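Local coordinates for RabGAP/TBC protein (Chlamydomonas reinhardtii, PDB 4P17) that probably stimulates GTP hydrolysis by Rab GTPases as a flagellar RabGAP, through its all-helical TBC domain, at residues 263-272 with 296-306; 152-160 with 233-241. One frame throughout, in Å; residues are numbered along the deposited sequence.

In the fold
Both contacts belong to the helical TBC fold, but they differ in place and chemistry. Contact 2 is the more central, about 6 Å from the centre of the chain; contact 1 is more peripheral, about 14 Å out, measured between centres. Both are partly buried. Contact 1 packs two helices, 259-271 and 299-306, through apolar side chains, with a water bridging two backbone carbonyls. Contact 2 sets helix 153-164 against the turn that ends helix 226-234. There two hydroxyls, hydrogen-bonded in series to a backbone carbonyl, lie among apolar groups. The contacts are about 18 Å apart, centre to centre, and touch: Val264 CG1 lies 3.6 Å from Phe237 CZ. Helix 259-271 therefore meets both the turn of contact 2 and helix 299-306.

Contact 1: residues 263-272 with 296-306; sequences RVALAMLKIY and MHQRDVLMATA
Leu302 is the knob of this helix pair. It sits in a hole formed by Val264, Ala267, Met268 and Ile271. Its CB does not face the other helix, but CG, anti to the backbone N (chi1 -178°), swings the branch into the hole, where the two methyls part. CD1 meets Met268 SD at 3.6 Å, while CD2 meets Val264 CG1 at 3.8 Å, the two side chains crossing at about a right angle. Ala267 lets the helices close in: its CB lies 3.5 Å from Ala306 N. Met296 extends the apolar patch. Met296 CG lies 3.6 Å from Tyr272 OH, near the plane of that ring, and also touches Met268 SD. Ile271 CD1 reaches Met296 CE. Thr305 turns CG2 to Ala267 and Lys270. Its OG1 donates to Val301 O at 2.7 Å, and Thr305 N reaches that oxygen from the opposite face, so the hydroxyl is held within its own helix. One water donates to both Arg263 O and Ala306 O. Behind this layer, Gln298 OE1 caps helix 299-306, accepting from Val301 N. The helix segments cross at 112°, with axes 8.3 Å apart. Helix 243-256 packs on Val264, Leu302 and Met303. Helix 27-50 holds the start of helix 299-306, where Arg299 forms a salt bridge with Asp34.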
loop_
_atom_site.group_PDB
_atom_site.type_symbol
_atom_site.label_atom_id
_atom_site.label_comp_id
_atom_site.label_asym_id
_atom_site.label_seq_id
_atom_site.Cartn_x
_atom_site.Cartn_y
_atom_site.Cartn_z
ATOM N N ARG A 263 9.173 -0.634 8.459
ATOM C CA ARG A 263 8.993 -1.801 9.332
ATOM C C ARG A 263 8.600 -3.004 8.504
ATOM O O ARG A 263 9.045 -4.135 8.764
ATOM C CB ARG A 263 7.980 -1.520 10.433
ATOM C CG ARG A 263 8.596 -0.599 11.455
ATOM C CD ARG A 263 7.685 0.022 12.499
ATOM N NE ARG A 263 8.527 0.777 13.437
ATOM C CZ ARG A 263 8.102 1.677 14.324
ATOM N NH1 ARG A 263 6.825 1.992 14.433
ATOM N NH2 ARG A 263 8.975 2.277 15.105
ATOM N N VAL A 264 7.770 -2.783 7.494
ATOM C CA VAL A 264 7.349 -3.896 6.648
ATOM C C VAL A 264 8.524 -4.297 5.707
ATOM O O VAL A 264 8.750 -5.462 5.415
ATOM C CB VAL A 264 6.082 -3.536 5.859
ATOM C CG1 VAL A 264 5.748 -4.612 4.821
ATOM C CG2 VAL A 264 4.933 -3.402 6.820
ATOM N N ALA A 265 9.248 -3.315 5.218
ATOM C CA ALA A 265 10.395 -3.590 4.369
ATOM C C ALA A 265 11.416 -4.464 5.104
ATOM O O ALA A 265 11.921 -5.452 4.543
ATOM C CB ALA A 265 10.996 -2.295 3.931
ATOM N N LEU A 266 11.705 -4.124 6.357
ATOM C CA LEU A 266 12.660 -4.912 7.146
ATOM C C LEU A 266 12.112 -6.323 7.331
ATOM O O LEU A 266 12.863 -7.299 7.227
ATOM C CB LEU A 266 12.927 -4.288 8.526
ATOM C CG LEU A 266 13.936 -5.139 9.304
ATOM C CD1 LEU A 266 15.331 -4.976 8.679
ATOM C CD2 LEU A 266 13.933 -4.802 10.742
ATOM N N ALA A 267 10.807 -6.426 7.598
ATOM C CA ALA A 267 10.194 -7.736 7.815
ATOM C C ALA A 267 10.352 -8.607 6.570
ATOM O O ALA A 267 10.618 -9.794 6.673
ATOM C CB ALA A 267 8.722 -7.593 8.194
ATOM N N MET A 268 10.187 -8.025 5.391
ATOM C CA MET A 268 10.409 -8.771 4.154
ATOM C C MET A 268 11.813 -9.309 4.057
ATOM O O MET A 268 12.017 -10.432 3.612
ATOM C CB MET A 268 10.141 -7.889 2.947
ATOM C CG MET A 268 8.720 -7.555 2.764
ATOM S SD MET A 268 7.735 -8.929 2.184
ATOM C CE MET A 268 8.558 -9.404 0.663
ATOM N N LEU A 269 12.786 -8.493 4.449
ATOM C CA LEU A 269 14.172 -8.915 4.389
ATOM C C LEU A 269 14.469 -9.985 5.439
ATOM O O LEU A 269 15.270 -10.884 5.187
ATOM C CB LEU A 269 15.087 -7.718 4.554
ATOM C CG LEU A 269 14.925 -6.641 3.471
ATOM C CD1 LEU A 269 15.840 -5.433 3.676
ATOM C CD2 LEU A 269 15.142 -7.227 2.079
ATOM N N LYS A 270 13.842 -9.878 6.610
ATOM C CA LYS A 270 14.021 -10.883 7.649
ATOM C C LYS A 270 13.490 -12.229 7.182
ATOM O O LYS A 270 14.126 -13.283 7.342
ATOM C CB LYS A 270 13.314 -10.442 8.927
ATOM C CG LYS A 270 13.532 -11.316 10.126
ATOM C CD LYS A 270 13.192 -10.543 11.384
ATOM C CE LYS A 270 12.369 -11.370 12.362
ATOM N NZ LYS A 270 12.925 -12.724 12.611
ATOM N N ILE A 271 12.304 -12.190 6.602
ATOM C CA ILE A 271 11.579 -13.405 6.233
ATOM C C ILE A 271 12.325 -14.157 5.114
ATOM O O ILE A 271 12.389 -15.395 5.102
ATOM C CB ILE A 271 10.130 -13.004 5.821
ATOM C CG1 ILE A 271 9.323 -12.654 7.065
ATOM C CG2 ILE A 271 9.441 -14.103 5.058
ATOM C CD1 ILE A 271 7.933 -12.027 6.794
ATOM N N TYR A 272 12.914 -13.415 4.177
ATOM C CA TYR A 272 13.572 -14.036 3.027
ATOM C C TYR A 272 15.089 -13.957 3.151
ATOM O O TYR A 272 15.789 -14.133 2.174
ATOM C CB TYR A 272 13.113 -13.369 1.739
ATOM C CG TYR A 272 11.691 -13.688 1.482
ATOM C CD1 TYR A 272 11.322 -14.949 1.026
ATOM C CD2 TYR A 272 10.697 -12.775 1.774
ATOM C CE1 TYR A 272 9.989 -15.273 0.823
ATOM C CE2 TYR A 272 9.364 -13.091 1.578
ATOM C CZ TYR A 272 9.022 -14.336 1.104
ATOM O OH TYR A 272 7.704 -14.659 0.915
ATOM N N MET A 296 4.291 -13.253 -1.692
ATOM C CA MET A 296 4.207 -13.111 -0.256
ATOM C C MET A 296 2.724 -13.109 0.167
ATOM O O MET A 296 2.129 -12.068 0.428
ATOM C CB MET A 296 4.942 -11.849 0.188
ATOM C CG MET A 296 5.464 -11.901 1.627
ATOM S SD MET A 296 4.202 -12.255 2.888
ATOM C CE MET A 296 5.216 -12.993 4.166
ATOM N N HIS A 297 2.140 -14.302 0.254
ATOM C CA HIS A 297 0.723 -14.448 0.542
ATOM C C HIS A 297 0.439 -14.514 2.034
ATOM O O HIS A 297 -0.683 -14.271 2.451
ATOM C CB HIS A 297 0.176 -15.697 -0.171
ATOM C CG HIS A 297 0.231 -15.585 -1.654
ATOM N ND1 HIS A 297 -0.618 -14.759 -2.363
ATOM C CD2 HIS A 297 1.067 -16.141 -2.562
ATOM C CE1 HIS A 297 -0.326 -14.840 -3.650
ATOM N NE2 HIS A 297 0.691 -15.666 -3.797
ATOM N N GLN A 298 1.475 -14.757 2.840
ATOM C CA GLN A 298 1.298 -14.878 4.273
ATOM C C GLN A 298 1.256 -13.489 4.889
ATOM O O GLN A 298 2.234 -13.006 5.491
ATOM C CB GLN A 298 2.427 -15.725 4.899
ATOM C CG GLN A 298 1.929 -16.851 5.796
ATOM C CD GLN A 298 0.833 -16.426 6.746
ATOM O OE1 GLN A 298 0.668 -15.241 7.043
ATOM N NE2 GLN A 298 0.065 -17.394 7.221
ATOM N N ARG A 299 0.122 -12.820 4.731
ATOM C CA ARG A 299 0.008 -11.454 5.214
ATOM C C ARG A 299 -0.015 -11.359 6.756
ATOM O O ARG A 299 0.425 -10.374 7.336
ATOM C CB ARG A 299 -1.238 -10.780 4.606
ATOM C CG ARG A 299 -2.552 -11.466 4.855
ATOM C CD ARG A 299 -3.609 -10.905 3.958
ATOM N NE ARG A 299 -4.936 -11.403 4.314
ATOM C CZ ARG A 299 -5.512 -12.454 3.754
ATOM N NH1 ARG A 299 -4.888 -13.152 2.811
ATOM N NH2 ARG A 299 -6.722 -12.804 4.135
ATOM N N ASP A 300 -0.463 -12.420 7.421
ATOM C CA ASP A 300 -0.448 -12.438 8.867
ATOM C C ASP A 300 0.991 -12.421 9.386
ATOM O O ASP A 300 1.356 -11.637 10.282
ATOM C CB ASP A 300 -1.156 -13.677 9.429
ATOM C CG ASP A 300 -2.672 -13.616 9.360
ATOM O OD1 ASP A 300 -3.269 -12.518 9.235
ATOM O OD2 ASP A 300 -3.271 -14.706 9.511
ATOM N N VAL A 301 1.815 -13.293 8.819
ATOM C CA VAL A 301 3.201 -13.389 9.248
ATOM C C VAL A 301 3.970 -12.133 8.862
ATOM O O VAL A 301 4.856 -11.681 9.617
ATOM C CB VAL A 301 3.848 -14.625 8.656
ATOM C CG1 VAL A 301 5.355 -14.643 8.921
ATOM C CG2 VAL A 301 3.146 -15.853 9.220
ATOM N N LEU A 302 3.660 -11.554 7.710
ATOM C CA LEU A 302 4.349 -10.309 7.345
ATOM C C LEU A 302 4.122 -9.244 8.408
ATOM O O LEU A 302 5.064 -8.551 8.823
ATOM C CB LEU A 302 3.888 -9.766 5.982
ATOM C CG LEU A 302 4.644 -8.483 5.568
ATOM C CD1 LEU A 302 6.161 -8.711 5.436
ATOM C CD2 LEU A 302 4.077 -7.953 4.247
ATOM N N MET A 303 2.879 -9.019 8.806
ATOM C CA MET A 303 2.635 -7.898 9.715
ATOM C C MET A 303 3.134 -8.239 11.125
ATOM O O MET A 303 3.693 -7.402 11.835
ATOM C CB MET A 303 1.170 -7.530 9.751
ATOM C CG MET A 303 0.626 -7.082 8.404
ATOM S SD MET A 303 1.668 -5.855 7.593
ATOM C CE MET A 303 1.514 -4.370 8.600
ATOM N N ALA A 304 2.908 -9.472 11.553
ATOM C CA ALA A 304 3.377 -9.863 12.861
ATOM C C ALA A 304 4.914 -9.734 12.919
ATOM O O ALA A 304 5.502 -9.312 13.938
ATOM C CB ALA A 304 2.935 -11.265 13.165
ATOM N N THR A 305 5.574 -10.058 11.817
ATOM C CA THR A 305 7.029 -9.936 11.800
ATOM C C THR A 305 7.414 -8.450 11.831
ATOM O O THR A 305 8.321 -8.065 12.560
ATOM C CB THR A 305 7.663 -10.650 10.591
ATOM O OG1 THR A 305 7.312 -12.043 10.637
ATOM C CG2 THR A 305 9.179 -10.516 10.612
ATOM N N ALA A 306 6.698 -7.610 11.090
ATOM C CA ALA A 306 6.985 -6.173 11.087
ATOM C C ALA A 306 6.928 -5.545 12.467
ATOM O O ALA A 306 7.661 -4.576 12.754
ATOM C CB ALA A 306 6.007 -5.446 10.154
HETATM O O HOH W 1 10.098 -4.518 11.310
#

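Contact 2: residues 152-160 with 233-241; sequences RAMNTIVGL and YLCLFSVSL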
loop_
_atom_site.group_PDB
_atom_site.type_symbol
_atom_site.label_atom_id
_atom_site.label_comp_id
_atom_site.label_asym_id
_atom_site.label_seq_id
_atom_site.Cartn_x
_atom_site.Cartn_y
_atom_site.Cartn_z
ATOM N N ARG A 152 4.343 8.452 -11.555
ATOM C CA ARG A 152 3.935 7.126 -11.979
ATOM C C ARG A 152 3.499 6.234 -10.801
ATOM O O ARG A 152 2.488 5.538 -10.862
ATOM C CB ARG A 152 5.113 6.501 -12.736
ATOM C CG ARG A 152 4.969 5.080 -13.149
ATOM C CD ARG A 152 6.191 4.762 -14.014
ATOM N NE ARG A 152 6.423 3.337 -14.211
ATOM C CZ ARG A 152 7.608 2.810 -14.518
ATOM N NH1 ARG A 152 8.676 3.590 -14.657
ATOM N NH2 ARG A 152 7.730 1.498 -14.681
ATOM N N ALA A 153 4.249 6.335 -9.698
ATOM C CA ALA A 153 3.948 5.617 -8.469
ATOM C C ALA A 153 2.466 5.703 -8.105
ATOM O O ALA A 153 1.878 4.756 -7.628
ATOM C CB ALA A 153 4.813 6.186 -7.310
ATOM N N MET A 154 1.874 6.864 -8.325
ATOM C CA MET A 154 0.501 7.094 -7.902
ATOM C C MET A 154 -0.493 6.285 -8.746
ATOM O O MET A 154 -1.614 6.061 -8.335
ATOM C CB MET A 154 0.185 8.592 -7.956
ATOM C CG MET A 154 0.975 9.448 -6.940
ATOM S SD MET A 154 1.115 11.197 -7.447
ATOM C CE MET A 154 -0.578 11.739 -7.182
ATOM N N ASN A 155 -0.084 5.817 -9.920
ATOM C CA ASN A 155 -1.019 5.081 -10.772
ATOM C C ASN A 155 -1.472 3.796 -10.103
ATOM O O ASN A 155 -2.663 3.589 -9.885
ATOM C CB ASN A 155 -0.395 4.784 -12.144
ATOM C CG ASN A 155 -1.431 4.389 -13.174
ATOM O OD1 ASN A 155 -2.000 3.295 -13.120
ATOM N ND2 ASN A 155 -1.638 5.245 -14.144
ATOM N N THR A 156 -0.533 2.951 -9.684
ATOM C CA THR A 156 -0.928 1.671 -9.114
ATOM C C THR A 156 -1.503 1.850 -7.693
ATOM O O THR A 156 -2.378 1.104 -7.273
ATOM C CB THR A 156 0.255 0.638 -9.116
ATOM O OG1 THR A 156 1.379 1.160 -8.410
ATOM C CG2 THR A 156 0.668 0.287 -10.571
ATOM N N ILE A 157 -1.060 2.868 -6.964
ATOM C CA ILE A 157 -1.689 3.200 -5.679
ATOM C C ILE A 157 -3.189 3.481 -5.839
ATOM O O ILE A 157 -4.029 2.931 -5.157
ATOM C CB ILE A 157 -0.996 4.419 -5.033
ATOM C CG1 ILE A 157 0.442 4.051 -4.647
ATOM C CG2 ILE A 157 -1.742 4.868 -3.766
ATOM C CD1 ILE A 157 1.259 5.187 -4.122
ATOM N N VAL A 158 -3.550 4.346 -6.772
ATOM C CA VAL A 158 -4.942 4.693 -6.899
ATOM C C VAL A 158 -5.735 3.522 -7.459
ATOM O O VAL A 158 -6.916 3.349 -7.127
ATOM C CB VAL A 158 -5.122 5.945 -7.776
ATOM C CG1 VAL A 158 -6.602 6.101 -8.190
ATOM C CG2 VAL A 158 -4.629 7.124 -7.040
ATOM N N GLY A 159 -5.079 2.698 -8.278
ATOM C CA GLY A 159 -5.703 1.511 -8.815
ATOM C C GLY A 159 -6.097 0.579 -7.686
ATOM O O GLY A 159 -7.207 0.071 -7.641
ATOM N N LEU A 160 -5.193 0.357 -6.738
ATOM C CA LEU A 160 -5.538 -0.519 -5.635
ATOM C C LEU A 160 -6.497 0.162 -4.699
ATOM O O LEU A 160 -7.337 -0.495 -4.117
ATOM C CB LEU A 160 -4.282 -1.000 -4.888
ATOM C CG LEU A 160 -4.058 -2.511 -4.829
ATOM C CD1 LEU A 160 -4.068 -3.148 -6.188
ATOM C CD2 LEU A 160 -2.698 -2.760 -4.154
ATOM N N TYR A 233 8.620 1.588 -1.448
ATOM C CA TYR A 233 8.248 2.769 -0.731
ATOM C C TYR A 233 7.369 3.688 -1.563
ATOM O O TYR A 233 6.278 4.107 -1.124
ATOM C CB TYR A 233 9.489 3.497 -0.336
ATOM C CG TYR A 233 10.257 2.901 0.804
ATOM C CD1 TYR A 233 9.735 1.916 1.614
ATOM C CD2 TYR A 233 11.523 3.385 1.084
ATOM C CE1 TYR A 233 10.465 1.445 2.700
ATOM C CE2 TYR A 233 12.240 2.925 2.128
ATOM C CZ TYR A 233 11.734 1.962 2.933
ATOM O OH TYR A 233 12.518 1.565 4.008
ATOM N N LEU A 234 7.832 4.010 -2.762
ATOM C CA LEU A 234 7.084 4.970 -3.587
ATOM C C LEU A 234 5.691 4.441 -3.947
ATOM O O LEU A 234 4.720 5.195 -4.011
ATOM C CB LEU A 234 7.840 5.308 -4.875
ATOM C CG LEU A 234 9.150 6.079 -4.759
ATOM C CD1 LEU A 234 9.798 6.214 -6.127
ATOM C CD2 LEU A 234 8.909 7.445 -4.112
ATOM N N CYS A 235 5.607 3.151 -4.228
ATOM C CA CYS A 235 4.332 2.562 -4.656
ATOM C C CYS A 235 3.577 1.943 -3.511
ATOM O O CYS A 235 2.560 1.325 -3.712
ATOM C CB CYS A 235 4.571 1.511 -5.733
ATOM S SG CYS A 235 5.383 2.224 -7.183
ATOM N N LEU A 236 4.076 2.123 -2.297
ATOM C CA LEU A 236 3.471 1.560 -1.106
ATOM C C LEU A 236 3.170 0.084 -1.266
ATOM O O LEU A 236 2.068 -0.356 -0.957
ATOM C CB LEU A 236 2.172 2.284 -0.752
ATOM C CG LEU A 236 2.287 3.786 -0.747
ATOM C CD1 LEU A 236 0.883 4.367 -0.587
ATOM C CD2 LEU A 236 3.221 4.188 0.378
ATOM N N PHE A 237 4.169 -0.643 -1.765
ATOM C CA PHE A 237 4.126 -2.089 -2.054
ATOM C C PHE A 237 3.162 -2.526 -3.145
ATOM O O PHE A 237 3.053 -3.720 -3.402
ATOM C CB PHE A 237 3.830 -2.885 -0.760
ATOM C CG PHE A 237 4.860 -2.671 0.332
ATOM C CD1 PHE A 237 6.145 -3.186 0.203
ATOM C CD2 PHE A 237 4.552 -1.920 1.456
ATOM C CE1 PHE A 237 7.091 -2.961 1.189
ATOM C CE2 PHE A 237 5.495 -1.677 2.430
ATOM C CZ PHE A 237 6.765 -2.206 2.305
ATOM N N SER A 238 2.492 -1.591 -3.834
ATOM C CA SER A 238 1.384 -1.971 -4.662
ATOM C C SER A 238 1.831 -2.725 -5.922
ATOM O O SER A 238 1.030 -3.481 -6.479
ATOM C CB SER A 238 0.518 -0.755 -5.065
ATOM O OG SER A 238 1.243 0.276 -5.739
ATOM N N VAL A 239 3.081 -2.539 -6.362
ATOM C CA VAL A 239 3.596 -3.260 -7.530
ATOM C C VAL A 239 4.514 -4.424 -7.131
ATOM O O VAL A 239 5.218 -4.965 -7.975
ATOM C CB VAL A 239 4.390 -2.351 -8.490
ATOM C CG1 VAL A 239 3.585 -1.068 -8.829
ATOM C CG2 VAL A 239 5.713 -1.957 -7.910
ATOM N N SER A 240 4.511 -4.793 -5.855
ATOM C CA SER A 240 5.495 -5.711 -5.322
ATOM C C SER A 240 4.889 -6.915 -4.638
ATOM O O SER A 240 5.422 -8.016 -4.751
ATOM C CB SER A 240 6.398 -4.960 -4.358
ATOM O OG SER A 240 7.208 -4.060 -5.087
ATOM N N LEU A 241 3.763 -6.707 -3.947
ATOM C CA LEU A 241 3.165 -7.749 -3.124
ATOM C C LEU A 241 1.770 -8.120 -3.618
ATOM O O LEU A 241 1.141 -7.326 -4.323
ATOM C CB LEU A 241 3.081 -7.318 -1.659
ATOM C CG LEU A 241 4.289 -6.714 -0.944
ATOM C CD1 LEU A 241 3.936 -6.410 0.512
ATOM C CD2 LEU A 241 5.544 -7.611 -1.020
#
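Ser238 OG links two bonds. It accepts from Thr156 OG1 at 2.8 Å, across the contact, and donates to Cys235 O at 2.6 Å, within its own turn. The second bond lies in the carbonyl plane, on a lone pair, with a C=O...donor angle of 139°. Cys235 O also accepts from Ser238 N, so two donors of one residue grip it. Both hydroxyls lie between the backbone N and the carbonyl carbon, with chi1 57° in Thr156 and in Ser238. This aims each at its partner. Val239 CG1 comes in beside the threonine, only 3.2 Å from Thr156 OG1, and the two side chains cross at about a right angle.

Apolar groups flank the hydroxyls. Ile157 lays CG1 against Cys235 O and presses CD1 on Leu236 CD1 at 3.6 Å. Ala153 CB rests 3.4 Å from Leu234 O, with Cys235 SG close by. Farther along the helix, Leu160 CD2 meets Ser238 CB at 3.9 Å.

The partner is a helix end. Leu236, with positive phi, is the C-prime residue of a Schellman motif that stops helix 226-234, and a type I' turn runs from Cys235 to Ser238. Tyr189 OH hydrogen-bonds to Leu234 O, and Trp250 NE1 to Leu236 O. Helix 169-183 lies against Ile157 and Leu236 through Leu179.

Putting an alanine at Ser238 would probably leave the Thr156 hydroxyl without its acceptor and Cys235 O with one donor fewer, setting the threonine freer to turn. The chemistry thus joins helix 153-164 to this turn by one chain of two hydrogen bonds, running from Thr156 through Ser238 to a backbone carbonyl, with hydrocarbon contacts around it.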